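Local coordinates for protein CrataBL (PDB 4IHZ) that inhibits trypsin and probably, more strongly, factor Xa, and probably acts as a lectin that binds glucose and N-acetylglucosamine, at residues L35-Q40 and G96-T101; S66-I71 and W111-R116; S120-H125 and C133-I138; G137-G142 and R152-A157. All coordinates share one frame; numbering follows the deposited sequence.

Contact 1. Residues L35-Q40 and G96-T101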
loop_
_atom_site.group_PDB
_atom_site.type_symbol
_atom_site.label_atom_id
_atom_site.label_comp_id
_atom_site.label_asym_id
_atom_site.label_seq_id
_atom_site.Cartn_x
_atom_site.Cartn_y
_atom_site.Cartn_z
ATOM N N LEU A 35 -3.138 12.111 -1.512
ATOM C CA LEU A 35 -3.934 12.543 -0.352
ATOM C C LEU A 35 -5.285 11.860 -0.335
ATOM O O LEU A 35 -6.312 12.472 -0.617
ATOM C CB LEU A 35 -4.085 14.069 -0.359
ATOM C CG LEU A 35 -4.433 14.601 1.034
ATOM C CD1 LEU A 35 -3.158 14.892 1.797
ATOM C CD2 LEU A 35 -5.258 15.874 0.880
ATOM N N ASP A 36 -5.265 10.586 0.030
ATOM C CA ASP A 36 -6.472 9.776 -0.041
ATOM C C ASP A 36 -7.190 9.914 1.301
ATOM O O ASP A 36 -6.904 9.192 2.249
ATOM C CB ASP A 36 -6.096 8.320 -0.329
ATOM C CG ASP A 36 -7.313 7.443 -0.614
ATOM O OD1 ASP A 36 -8.225 7.887 -1.356
ATOM O OD2 ASP A 36 -7.364 6.288 -0.089
ATOM N N LEU A 37 -8.111 10.872 1.351
ATOM C CA LEU A 37 -8.826 11.207 2.579
ATOM C C LEU A 37 -9.767 10.106 3.005
ATOM O O LEU A 37 -10.142 9.248 2.198
ATOM C CB LEU A 37 -9.646 12.490 2.347
ATOM C CG LEU A 37 -8.833 13.712 1.976
ATOM C CD1 LEU A 37 -9.869 14.746 1.564
ATOM C CD2 LEU A 37 -7.968 14.216 3.139
ATOM N N ILE A 38 -10.194 10.158 4.269
ATOM C CA ILE A 38 -11.227 9.241 4.743
ATOM C C ILE A 38 -12.469 10.122 4.871
ATOM O O ILE A 38 -12.508 11.027 5.729
ATOM C CB ILE A 38 -10.863 8.670 6.148
ATOM C CG1 ILE A 38 -9.539 7.881 6.124
ATOM C CG2 ILE A 38 -12.021 7.797 6.699
ATOM C CD1 ILE A 38 -9.545 6.719 5.165
ATOM N N THR A 39 -13.464 9.889 4.022
ATOM C CA THR A 39 -14.610 10.790 3.951
ATOM C C THR A 39 -15.896 10.111 4.380
ATOM O O THR A 39 -16.027 8.882 4.308
ATOM C CB THR A 39 -14.804 11.416 2.556
ATOM O OG1 THR A 39 -14.911 10.369 1.592
ATOM C CG2 THR A 39 -13.588 12.337 2.224
ATOM N N GLN A 40 -16.863 10.906 4.791
ATOM C CA GLN A 40 -18.084 10.397 5.331
ATOM C C GLN A 40 -19.129 10.152 4.248
ATOM O O GLN A 40 -19.323 10.974 3.350
ATOM C CB GLN A 40 -18.613 11.389 6.381
ATOM C CG GLN A 40 -19.738 10.785 7.221
ATOM C CD GLN A 40 -20.161 11.681 8.332
ATOM O OE1 GLN A 40 -20.168 12.922 8.196
ATOM N NE2 GLN A 40 -20.550 11.080 9.444
ATOM N N GLY A 96 -4.721 22.160 6.913
ATOM C CA GLY A 96 -3.963 21.552 7.994
ATOM C C GLY A 96 -3.811 20.063 7.822
ATOM O O GLY A 96 -3.835 19.545 6.692
ATOM N N LEU A 97 -3.651 19.391 8.952
ATOM C CA LEU A 97 -3.435 17.945 8.942
ATOM C C LEU A 97 -4.734 17.265 8.605
ATOM O O LEU A 97 -5.809 17.706 8.995
ATOM C CB LEU A 97 -2.963 17.440 10.314
ATOM C CG LEU A 97 -1.688 18.070 10.912
ATOM C CD1 LEU A 97 -1.433 17.657 12.380
ATOM C CD2 LEU A 97 -0.474 17.806 10.050
ATOM N N VAL A 98 -4.596 16.149 7.906
ATOM C CA VAL A 98 -5.730 15.290 7.509
ATOM C C VAL A 98 -5.349 13.836 7.684
ATOM O O VAL A 98 -4.173 13.474 7.575
ATOM C CB VAL A 98 -6.188 15.549 6.034
ATOM C CG1 VAL A 98 -6.659 16.978 5.871
ATOM C CG2 VAL A 98 -5.055 15.310 5.020
ATOM N N VAL A 99 -6.345 13.028 7.997
ATOM C CA VAL A 99 -6.143 11.542 7.956
ATOM C C VAL A 99 -6.109 11.125 6.510
ATOM O O VAL A 99 -6.944 11.553 5.723
ATOM C CB VAL A 99 -7.255 10.824 8.717
ATOM C CG1 VAL A 99 -7.039 9.293 8.648
ATOM C CG2 VAL A 99 -7.270 11.218 10.199
ATOM N N THR A 100 -5.177 10.233 6.155
ATOM C CA THR A 100 -5.189 9.646 4.789
ATOM C C THR A 100 -4.842 8.192 4.868
ATOM O O THR A 100 -4.385 7.710 5.904
ATOM C CB THR A 100 -4.185 10.288 3.835
ATOM O OG1 THR A 100 -2.855 9.910 4.244
ATOM C CG2 THR A 100 -4.304 11.833 3.859
ATOM N N THR A 101 -5.010 7.517 3.736
ATOM C CA THR A 101 -4.418 6.200 3.647
ATOM C C THR A 101 -2.988 6.358 3.081
ATOM O O THR A 101 -2.474 7.460 2.970
ATOM C CB THR A 101 -5.245 5.241 2.755
ATOM O OG1 THR A 101 -5.237 5.745 1.423
ATOM C CG2 THR A 101 -6.747 5.133 3.258
HETATM O O HOH W 1 -2.653 9.410 0.908
HETATM O O HOH W 2 -9.377 12.385 5.903
#

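Contact 2. Residues S66-I71 and W111-R116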
loop_
_atom_site.group_PDB
_atom_site.type_symbol
_atom_site.label_atom_id
_atom_site.label_comp_id
_atom_site.label_asym_id
_atom_site.label_seq_id
_atom_site.Cartn_x
_atom_site.Cartn_y
_atom_site.Cartn_z
ATOM N N SER A 66 -6.106 3.351 24.650
ATOM C CA SER A 66 -5.058 4.271 25.061
ATOM C C SER A 66 -3.656 3.725 24.797
ATOM O O SER A 66 -2.720 3.976 25.560
ATOM C CB SER A 66 -5.254 4.674 26.544
ATOM O OG SER A 66 -6.424 5.439 26.658
ATOM N N HIS A 67 -3.519 2.985 23.687
ATOM C CA HIS A 67 -2.275 2.265 23.350
ATOM C C HIS A 67 -2.066 2.331 21.827
ATOM O O HIS A 67 -3.011 2.149 21.061
ATOM C CB HIS A 67 -2.404 0.810 23.826
ATOM C CG HIS A 67 -1.304 -0.096 23.369
ATOM N ND1 HIS A 67 -0.202 -0.383 24.146
ATOM C CD2 HIS A 67 -1.146 -0.795 22.217
ATOM C CE1 HIS A 67 0.591 -1.217 23.490
ATOM N NE2 HIS A 67 0.041 -1.483 22.316
ATOM N N ASN A 68 -0.843 2.642 21.400
ATOM C CA ASN A 68 -0.524 2.762 19.954
ATOM C C ASN A 68 -1.036 1.594 19.150
ATOM O O ASN A 68 -0.821 0.431 19.521
ATOM C CB ASN A 68 0.995 2.814 19.756
ATOM C CG ASN A 68 1.604 4.139 20.181
ATOM O OD1 ASN A 68 0.914 5.139 20.322
ATOM N ND2 ASN A 68 2.936 4.143 20.367
ATOM N N LEU A 69 -1.687 1.897 18.028
ATOM C CA LEU A 69 -2.076 0.888 17.076
ATOM C C LEU A 69 -1.993 1.460 15.658
ATOM O O LEU A 69 -1.903 2.696 15.463
ATOM C CB LEU A 69 -3.489 0.374 17.348
ATOM C CG LEU A 69 -4.568 1.420 17.636
ATOM C CD1 LEU A 69 -5.038 1.971 16.289
ATOM C CD2 LEU A 69 -5.738 0.793 18.376
ATOM N N ASN A 70 -1.970 0.563 14.684
ATOM C CA ASN A 70 -2.154 0.953 13.296
ATOM C C ASN A 70 -3.580 0.649 12.917
ATOM O O ASN A 70 -4.226 -0.211 13.516
ATOM C CB ASN A 70 -1.178 0.234 12.351
ATOM C CG ASN A 70 0.261 0.661 12.558
ATOM O OD1 ASN A 70 1.164 -0.066 12.221
ATOM N ND2 ASN A 70 0.470 1.809 13.212
ATOM N N ILE A 71 -4.066 1.353 11.910
ATOM C CA ILE A 71 -5.396 1.149 11.367
ATOM C C ILE A 71 -5.182 0.949 9.883
ATOM O O ILE A 71 -4.400 1.680 9.261
ATOM C CB ILE A 71 -6.261 2.387 11.539
ATOM C CG1 ILE A 71 -6.377 2.761 13.016
ATOM C CG2 ILE A 71 -7.678 2.149 10.933
ATOM C CD1 ILE A 71 -7.082 4.114 13.202
ATOM N N TRP A 111 0.784 5.930 13.982
ATOM C CA TRP A 111 0.189 5.532 15.245
ATOM C C TRP A 111 -1.062 6.310 15.619
ATOM O O TRP A 111 -1.061 7.561 15.715
ATOM C CB TRP A 111 1.231 5.650 16.371
ATOM C CG TRP A 111 2.424 4.731 16.141
ATOM C CD1 TRP A 111 3.717 5.108 15.887
ATOM C CD2 TRP A 111 2.415 3.291 16.116
ATOM N NE1 TRP A 111 4.519 3.999 15.726
ATOM C CE2 TRP A 111 3.758 2.870 15.863
ATOM C CE3 TRP A 111 1.419 2.314 16.286
ATOM C CZ2 TRP A 111 4.126 1.516 15.787
ATOM C CZ3 TRP A 111 1.785 0.956 16.203
ATOM C CH2 TRP A 111 3.131 0.574 15.949
ATOM N N PHE A 112 -2.124 5.550 15.839
ATOM C CA PHE A 112 -3.370 6.100 16.395
ATOM C C PHE A 112 -3.650 5.398 17.709
ATOM O O PHE A 112 -3.010 4.387 18.039
ATOM C CB PHE A 112 -4.528 5.821 15.423
ATOM C CG PHE A 112 -4.402 6.528 14.106
ATOM C CD1 PHE A 112 -5.120 7.706 13.875
ATOM C CD2 PHE A 112 -3.584 6.006 13.072
ATOM C CE1 PHE A 112 -5.033 8.367 12.669
ATOM C CE2 PHE A 112 -3.477 6.660 11.850
ATOM C CZ PHE A 112 -4.209 7.822 11.624
ATOM N N ARG A 113 -4.630 5.901 18.457
ATOM C CA ARG A 113 -5.138 5.162 19.596
ATOM C C ARG A 113 -6.641 5.299 19.629
ATOM O O ARG A 113 -7.189 6.266 19.106
ATOM C CB ARG A 113 -4.581 5.712 20.938
ATOM C CG ARG A 113 -3.067 5.651 20.993
ATOM C CD ARG A 113 -2.542 6.277 22.278
ATOM N NE ARG A 113 -1.086 6.232 22.209
ATOM C CZ ARG A 113 -0.275 6.495 23.225
ATOM N NH1 ARG A 113 -0.780 6.832 24.411
ATOM N NH2 ARG A 113 1.032 6.415 23.038
ATOM N N ILE A 114 -7.285 4.329 20.275
ATOM C CA ILE A 114 -8.719 4.399 20.587
ATOM C C ILE A 114 -8.804 4.785 22.069
ATOM O O ILE A 114 -8.211 4.112 22.920
ATOM C CB ILE A 114 -9.410 3.053 20.376
ATOM C CG1 ILE A 114 -9.322 2.653 18.895
ATOM C CG2 ILE A 114 -10.893 3.133 20.818
ATOM C CD1 ILE A 114 -9.818 1.207 18.595
ATOM N N GLU A 115 -9.495 5.880 22.357
ATOM C CA GLU A 115 -9.647 6.325 23.766
ATOM C C GLU A 115 -11.089 6.434 24.126
ATOM O O GLU A 115 -11.917 6.755 23.275
ATOM C CB GLU A 115 -8.948 7.661 24.011
ATOM C CG GLU A 115 -7.424 7.555 23.829
ATOM C CD GLU A 115 -6.666 8.853 23.989
ATOM O OE1 GLU A 115 -7.286 9.922 24.213
ATOM O OE2 GLU A 115 -5.412 8.804 23.857
ATOM N N ARG A 116 -11.415 6.201 25.404
ATOM C CA ARG A 116 -12.799 6.452 25.815
ATOM C C ARG A 116 -13.119 7.943 25.778
ATOM O O ARG A 116 -12.275 8.785 26.063
ATOM C CB ARG A 116 -13.093 5.911 27.207
ATOM C CG ARG A 116 -12.985 4.403 27.267
ATOM C CD ARG A 116 -13.616 3.874 28.531
ATOM N NE ARG A 116 -13.660 2.403 28.500
ATOM C CZ ARG A 116 -14.573 1.691 27.830
ATOM N NH1 ARG A 116 -15.532 2.282 27.127
ATOM N NH2 ARG A 116 -14.499 0.367 27.849
HETATM O O HOH W 3 -5.688 2.243 21.580
#

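Contact 3. Residues S120-H125 and C133-I138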
loop_
_atom_site.group_PDB
_atom_site.type_symbol
_atom_site.label_atom_id
_atom_site.label_comp_id
_atom_site.label_asym_id
_atom_site.label_seq_id
_atom_site.Cartn_x
_atom_site.Cartn_y
_atom_site.Cartn_z
ATOM N N SER A 120 -18.751 6.677 24.835
ATOM C CA SER A 120 -18.299 6.120 23.550
ATOM C C SER A 120 -16.783 6.204 23.448
ATOM O O SER A 120 -16.071 6.124 24.460
ATOM C CB SER A 120 -18.950 6.835 22.369
ATOM O OG SER A 120 -18.632 8.189 22.376
ATOM N N TYR A 121 -16.277 6.328 22.219
ATOM C CA TYR A 121 -14.848 6.332 21.985
ATOM C C TYR A 121 -14.481 7.526 21.146
ATOM O O TYR A 121 -15.347 8.206 20.588
ATOM C CB TYR A 121 -14.411 5.029 21.297
ATOM C CG TYR A 121 -14.644 3.785 22.121
ATOM C CD1 TYR A 121 -13.711 3.400 23.113
ATOM C CD2 TYR A 121 -15.772 3.006 21.937
ATOM C CE1 TYR A 121 -13.920 2.255 23.875
ATOM C CE2 TYR A 121 -15.985 1.857 22.717
ATOM C CZ TYR A 121 -15.040 1.496 23.674
ATOM O OH TYR A 121 -15.223 0.364 24.446
ATOM N N LYS A 122 -13.190 7.777 21.039
ATOM C CA LYS A 122 -12.674 8.669 20.032
ATOM C C LYS A 122 -11.383 8.077 19.484
ATOM O O LYS A 122 -10.708 7.272 20.141
ATOM C CB LYS A 122 -12.396 10.050 20.606
ATOM C CG LYS A 122 -11.296 10.099 21.653
ATOM C CD LYS A 122 -11.119 11.505 22.184
ATOM C CE LYS A 122 -10.089 11.487 23.313
ATOM N NZ LYS A 122 -9.840 12.861 23.860
ATOM N N LEU A 123 -11.070 8.449 18.252
ATOM C CA LEU A 123 -9.752 8.164 17.682
ATOM C C LEU A 123 -8.845 9.352 17.914
ATOM O O LEU A 123 -9.277 10.526 17.855
ATOM C CB LEU A 123 -9.865 7.914 16.165
ATOM C CG LEU A 123 -10.681 6.708 15.738
ATOM C CD1 LEU A 123 -10.601 6.665 14.180
ATOM C CD2 LEU A 123 -10.124 5.451 16.335
ATOM N N VAL A 124 -7.570 9.061 18.193
ATOM C CA VAL A 124 -6.566 10.112 18.308
ATOM C C VAL A 124 -5.390 9.688 17.436
ATOM O O VAL A 124 -5.189 8.493 17.180
ATOM C CB VAL A 124 -6.115 10.342 19.796
ATOM C CG1 VAL A 124 -7.341 10.626 20.672
ATOM C CG2 VAL A 124 -5.328 9.136 20.291
ATOM N N HIS A 125 -4.616 10.655 16.980
ATOM C CA HIS A 125 -3.394 10.312 16.250
ATOM C C HIS A 125 -2.240 10.795 17.115
ATOM O O HIS A 125 -2.318 11.876 17.682
ATOM C CB HIS A 125 -3.355 10.995 14.894
ATOM C CG HIS A 125 -2.109 10.688 14.129
ATOM N ND1 HIS A 125 -1.073 11.591 14.003
ATOM C CD2 HIS A 125 -1.707 9.558 13.499
ATOM C CE1 HIS A 125 -0.095 11.040 13.303
ATOM N NE2 HIS A 125 -0.445 9.798 13.008
ATOM N N CYS A 133 -1.491 13.330 22.090
ATOM C CA CYS A 133 -2.042 12.924 20.814
ATOM C C CYS A 133 -3.062 13.985 20.401
ATOM O O CYS A 133 -3.513 14.780 21.221
ATOM C CB CYS A 133 -2.702 11.553 20.954
ATOM S SG CYS A 133 -1.629 10.237 21.579
ATOM N N ARG A 134 -3.450 13.987 19.126
ATOM C CA ARG A 134 -4.443 14.922 18.646
ATOM C C ARG A 134 -5.742 14.189 18.367
ATOM O O ARG A 134 -5.743 13.174 17.687
ATOM C CB ARG A 134 -3.966 15.580 17.349
ATOM C CG ARG A 134 -2.906 16.659 17.580
ATOM C CD ARG A 134 -2.537 17.354 16.307
ATOM N NE ARG A 134 -1.413 18.271 16.535
ATOM C CZ ARG A 134 -0.166 18.090 16.095
ATOM N NH1 ARG A 134 0.180 17.028 15.369
ATOM N NH2 ARG A 134 0.757 19.007 16.402
ATOM N N ASP A 135 -6.845 14.727 18.855
ATOM C CA ASP A 135 -8.154 14.097 18.646
ATOM C C ASP A 135 -8.526 14.169 17.166
ATOM O O ASP A 135 -8.360 15.188 16.512
ATOM C CB ASP A 135 -9.236 14.815 19.477
ATOM C CG ASP A 135 -9.118 14.552 20.991
ATOM O OD1 ASP A 135 -8.310 13.722 21.444
ATOM O OD2 ASP A 135 -9.857 15.204 21.743
ATOM N N VAL A 136 -9.066 13.071 16.652
ATOM C CA VAL A 136 -9.532 13.034 15.268
ATOM C C VAL A 136 -11.008 13.401 15.237
ATOM O O VAL A 136 -11.821 12.867 16.016
ATOM C CB VAL A 136 -9.354 11.630 14.703
ATOM C CG1 VAL A 136 -10.056 11.522 13.349
ATOM C CG2 VAL A 136 -7.840 11.361 14.542
ATOM N N GLY A 137 -11.326 14.378 14.398
ATOM C CA GLY A 137 -12.686 14.853 14.237
ATOM C C GLY A 137 -13.037 14.991 12.783
ATOM O O GLY A 137 -12.290 14.558 11.897
ATOM N N ILE A 138 -14.204 15.573 12.528
ATOM C CA ILE A 138 -14.701 15.737 11.171
ATOM C C ILE A 138 -14.505 17.213 10.735
ATOM O O ILE A 138 -14.795 18.162 11.494
ATOM C CB ILE A 138 -16.211 15.323 11.087
ATOM C CG1 ILE A 138 -16.377 13.809 11.006
ATOM C CG2 ILE A 138 -16.890 16.004 9.889
ATOM C CD1 ILE A 138 -17.862 13.359 11.031
HETATM O O HOH W 4 -12.673 10.287 16.818
#

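Contact 4. Residues G137-G142 and R152-A157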
loop_
_atom_site.group_PDB
_atom_site.type_symbol
_atom_site.label_atom_id
_atom_site.label_comp_id
_atom_site.label_asym_id
_atom_site.label_seq_id
_atom_site.Cartn_x
_atom_site.Cartn_y
_atom_site.Cartn_z
ATOM N N GLY A 137 -11.326 14.378 14.398
ATOM C CA GLY A 137 -12.686 14.853 14.237
ATOM C C GLY A 137 -13.037 14.991 12.783
ATOM O O GLY A 137 -12.290 14.558 11.897
ATOM N N ILE A 138 -14.204 15.573 12.528
ATOM C CA ILE A 138 -14.701 15.737 11.171
ATOM C C ILE A 138 -14.505 17.213 10.735
ATOM O O ILE A 138 -14.795 18.162 11.494
ATOM C CB ILE A 138 -16.211 15.323 11.087
ATOM C CG1 ILE A 138 -16.377 13.809 11.006
ATOM C CG2 ILE A 138 -16.890 16.004 9.889
ATOM C CD1 ILE A 138 -17.862 13.359 11.031
ATOM N N GLU A 139 -14.055 17.394 9.495
ATOM C CA GLU A 139 -13.889 18.745 8.927
ATOM C C GLU A 139 -14.479 18.825 7.547
ATOM O O GLU A 139 -14.729 17.816 6.930
ATOM C CB GLU A 139 -12.410 19.126 8.841
ATOM C CG GLU A 139 -11.685 19.112 10.176
ATOM C CD GLU A 139 -11.963 20.338 11.044
ATOM O OE1 GLU A 139 -12.367 21.407 10.511
ATOM O OE2 GLU A 139 -11.764 20.241 12.277
ATOM N N THR A 140 -14.704 20.044 7.070
ATOM C CA THR A 140 -15.230 20.245 5.727
ATOM C C THR A 140 -14.373 21.208 4.928
ATOM O O THR A 140 -14.495 21.242 3.710
ATOM C CB THR A 140 -16.660 20.804 5.726
ATOM O OG1 THR A 140 -16.665 22.080 6.369
ATOM C CG2 THR A 140 -17.643 19.875 6.450
ATOM N N VAL A 141 -13.521 21.991 5.596
ATOM C CA VAL A 141 -12.793 23.029 4.863
ATOM C C VAL A 141 -11.933 22.432 3.737
ATOM O O VAL A 141 -11.132 21.521 3.974
ATOM C CB VAL A 141 -11.944 23.952 5.775
ATOM C CG1 VAL A 141 -10.927 23.176 6.588
ATOM C CG2 VAL A 141 -11.256 25.036 4.944
ATOM N N GLY A 142 -12.146 22.911 2.511
ATOM C CA GLY A 142 -11.446 22.423 1.327
ATOM C C GLY A 142 -11.931 21.081 0.814
ATOM O O GLY A 142 -11.341 20.512 -0.112
ATOM N N ARG A 152 -7.548 17.368 14.589
ATOM C CA ARG A 152 -7.521 18.789 14.930
ATOM C C ARG A 152 -8.091 19.069 16.297
ATOM O O ARG A 152 -8.636 20.179 16.536
ATOM C CB ARG A 152 -8.214 19.605 13.843
ATOM C CG ARG A 152 -7.500 19.464 12.521
ATOM C CD ARG A 152 -7.930 20.437 11.454
ATOM N NE ARG A 152 -7.411 19.995 10.162
ATOM C CZ ARG A 152 -7.830 20.446 8.984
ATOM N NH1 ARG A 152 -8.765 21.401 8.912
ATOM N NH2 ARG A 152 -7.309 19.946 7.874
ATOM N N ASP A 153 -7.913 18.091 17.191
ATOM C CA ASP A 153 -8.275 18.198 18.614
ATOM C C ASP A 153 -9.723 18.564 18.962
ATOM O O ASP A 153 -9.994 19.067 20.065
ATOM C CB ASP A 153 -7.266 19.054 19.386
ATOM C CG ASP A 153 -6.070 18.245 19.837
ATOM O OD1 ASP A 153 -6.267 17.114 20.388
ATOM O OD2 ASP A 153 -4.944 18.745 19.631
ATOM N N ARG A 154 -10.642 18.308 18.031
ATOM C CA ARG A 154 -12.107 18.374 18.276
ATOM C C ARG A 154 -12.699 16.984 18.038
ATOM O O ARG A 154 -12.989 16.610 16.896
ATOM C CB ARG A 154 -12.749 19.389 17.340
ATOM C CG ARG A 154 -12.223 20.790 17.569
ATOM C CD ARG A 154 -12.828 21.783 16.600
ATOM N NE ARG A 154 -12.260 21.698 15.248
ATOM C CZ ARG A 154 -11.122 22.272 14.863
ATOM N NH1 ARG A 154 -10.371 22.944 15.731
ATOM N NH2 ARG A 154 -10.717 22.168 13.600
ATOM N N PRO A 155 -12.825 16.183 19.098
ATOM C CA PRO A 155 -13.042 14.768 18.800
ATOM C C PRO A 155 -14.427 14.455 18.259
ATOM O O PRO A 155 -15.414 15.043 18.703
ATOM C CB PRO A 155 -12.833 14.077 20.137
ATOM C CG PRO A 155 -13.140 15.142 21.169
ATOM C CD PRO A 155 -12.727 16.459 20.546
ATOM N N LEU A 156 -14.457 13.552 17.290
ATOM C CA LEU A 156 -15.707 12.918 16.876
ATOM C C LEU A 156 -15.965 11.724 17.785
ATOM O O LEU A 156 -15.146 10.799 17.859
ATOM C CB LEU A 156 -15.591 12.437 15.414
ATOM C CG LEU A 156 -16.838 11.688 14.914
ATOM C CD1 LEU A 156 -18.079 12.555 14.832
ATOM C CD2 LEU A 156 -16.511 11.060 13.556
ATOM N N ALA A 157 -17.093 11.718 18.496
ATOM C CA ALA A 157 -17.468 10.497 19.228
ATOM C C ALA A 157 -17.847 9.370 18.270
ATOM O O ALA A 157 -18.711 9.552 17.397
ATOM C CB ALA A 157 -18.637 10.752 20.177
HETATM O O HOH W 5 -15.788 16.271 15.057
HETATM O O HOH W 6 -9.599 23.353 10.826
#

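Contact 1. Residues L35-Q40 and G96-T101
V98 packs its CG2 methyl against both L35 and L37, 3.6 Å from L37 CD2 and 3.8 Å from L35 CD1. This is interior packing of a beta-trefoil, where the 35-40 segment meets residues 98-101, the touching parts running about 90° apart. V98 carries CG1 anti to its carbonyl carbon (chi1 -61°), which leaves CG2 between the backbone N and that carbon, facing both leucines. L35 and V98 cross at about a right angle, and T100 CG2 extends the same apolar group beside L35 CD1. A second patch lies around I38: its CG1 touches V99 CG1 at 3.8 Å, while its CD1 reaches T101 CG2 at 3.7 Å. Strand 19-21 covers I38 further through F19 and P21.

The polar edge is made by D36 and T101. The backbone N of T101 donates to D36 O at 2.9 Å, and T100 CA also approaches that oxygen. A water accepts from D36 N and donates to T101 O, which receives T100 OG1 as well. The carboxylate of D36 is buried: OD1 takes the backbone N of N23, while OD2 uses its anti lone pair to accept from T101 OG1 at 2.7 Å.

Contact 2. Residues S66-I71 and W111-R116
W111, N68 and R113 lose most surface here, with N68 lying between the other two. N68 CB rests 3.5 Å from W111 CE3, and its ND2 lies farther off, above the rim of the indole. Over the opposite face comes N70, whose ND2 stands 3.2 Å above the ring plane with the amide turned only 29° from it; N70 OD1 is held by the backbone N of R106.

R113 takes the other side of N68. Its chain runs extended from CG to NE past H67, CG passing 3.5 Å from H67 O, and the guanidinium then grips a single atom side-on: NE and NH2 both donate to N68 OD1 at 3.0 Å. OD1 lies close to the guanidinium plane, but both donors stand above the amide plane on the same face, and the two flat groups are turned 61° apart. N68 ND2 is satisfied by G129 O and Q56 OE1, so the amide is fixed at both ends.

Between the backbones, L69 and F112 form one antiparallel hydrogen-bonded pair, L69 N to F112 O at 2.8 Å and F112 N to L69 O at 2.9 Å. I71 CD1 lies over one face of F112 in a CH-pi contact, 4.2 Å from the ring centroid. The N-to-C directions of the short pieces 69-71 and 112-116 lie 100° apart in this beta-trefoil. Strand 69-72 also pairs with strand 52-55, whose F53 touches L69, I71 and I114, while strand 112-117 pairs with strand 120-125, and H125 of that strand meets F112 edge-to-face.

Contact 3. Residues S120-H125 and C133-I138
R134 N donates to H125 O at 2.8 Å, and H125 N returns a bond of the same length to R134 O, making these two residues an antiparallel hydrogen-bonded pair. A third backbone bond, V136 N to L123 O at 2.8 Å, follows on the far side of the non-hydrogen-bonded pair V124 and D135. Its natural counterpart is replaced by a water, which accepts from L123 N and donates to V136 O. In this beta hairpin, part of the four-stranded sheet of the beta-trefoil, segments 120-125 and 134-138 run 122° apart, and the bridging water sits where they diverge.

D135 and V124 extend alongside each other from the same face of the sheet, with D135 OD1 3.3 Å from V124 CG1. Extended beyond CG, the K122 chain carries NZ to D135 in a salt bridge, reaching OD1 at 3.0 Å on the syn side, 31° out of the carboxylate plane, and OD2 weakly. NZ also has a long, weak ion pair with E115. V124 CG2 packs 3.6 Å from C133 CB, beside the C126-C133 disulfide that ties the hairpin's loop, and H125 NE2 is held by G109 O.

Contact 4. Residues G137-G142 and R152-A157
G137 CA and R154 O approach to 3.2 Å in a CA-H...O contact, an intimacy possible because G137 carries no side chain: a CB there would clash with the carbonyl oxygen, about 2 Å away. Here the loop between strands 148-151 and 158-162 of the beta-trefoil packs against strand 134-139 near G137, and L156 N reaches the backbone of V136 next door. L156 CD2 also lies near I138 CD1, a contact left doubtful by the two conformers of I138.

Further along the strand, E139, R152 and R154 form a salt-bridge network near the surface. E139 bends at chi2 (-78°), bringing CD round toward the arginines. Its OE2 accepts from R154 NH2 at 2.6 Å, on the syn side, and weakly from NE as well. The guanidinium and carboxylate planes are 79° apart; E139 OE2 meets the R154 guanidinium at its edge, while R152 O lies above one face.

R152 relates to E139 quite differently. E139 CG lies over the face of its guanidinium, and the ion pair from NH1 to E139 OE1 is long at 3.9 Å, supplemented by a water that accepts from NH1 at 2.9 Å and donates weakly to OE1. The NH2 of R152 instead donates to H94 O and L97 O. At the guanidinium edge, near its plane, V141 CG1 rests 3.6 Å from R152 NH1.

Contacts 1 and 2 are buried, contact 3 partly so, and contact 4 lies at the surface. The sheet of strands 112-117, 120-125 and 134-139 runs through the last three: contact 2 abuts contact 3 by backbone bonds of R113 and E115 to V124 and K122, and contacts 3 and 4 share G137 and I138. Contact 1 stands about 13 Å from contact 3, centre to centre, yet touches it through L97 and R134, and also touches contact 4. In the buried pair charged groups meet neutral ones, D36 a threonine and R113 an asparagine, among apolar or aromatic packing, whereas in contacts 3 and 4 carboxylates meet lysine or arginine.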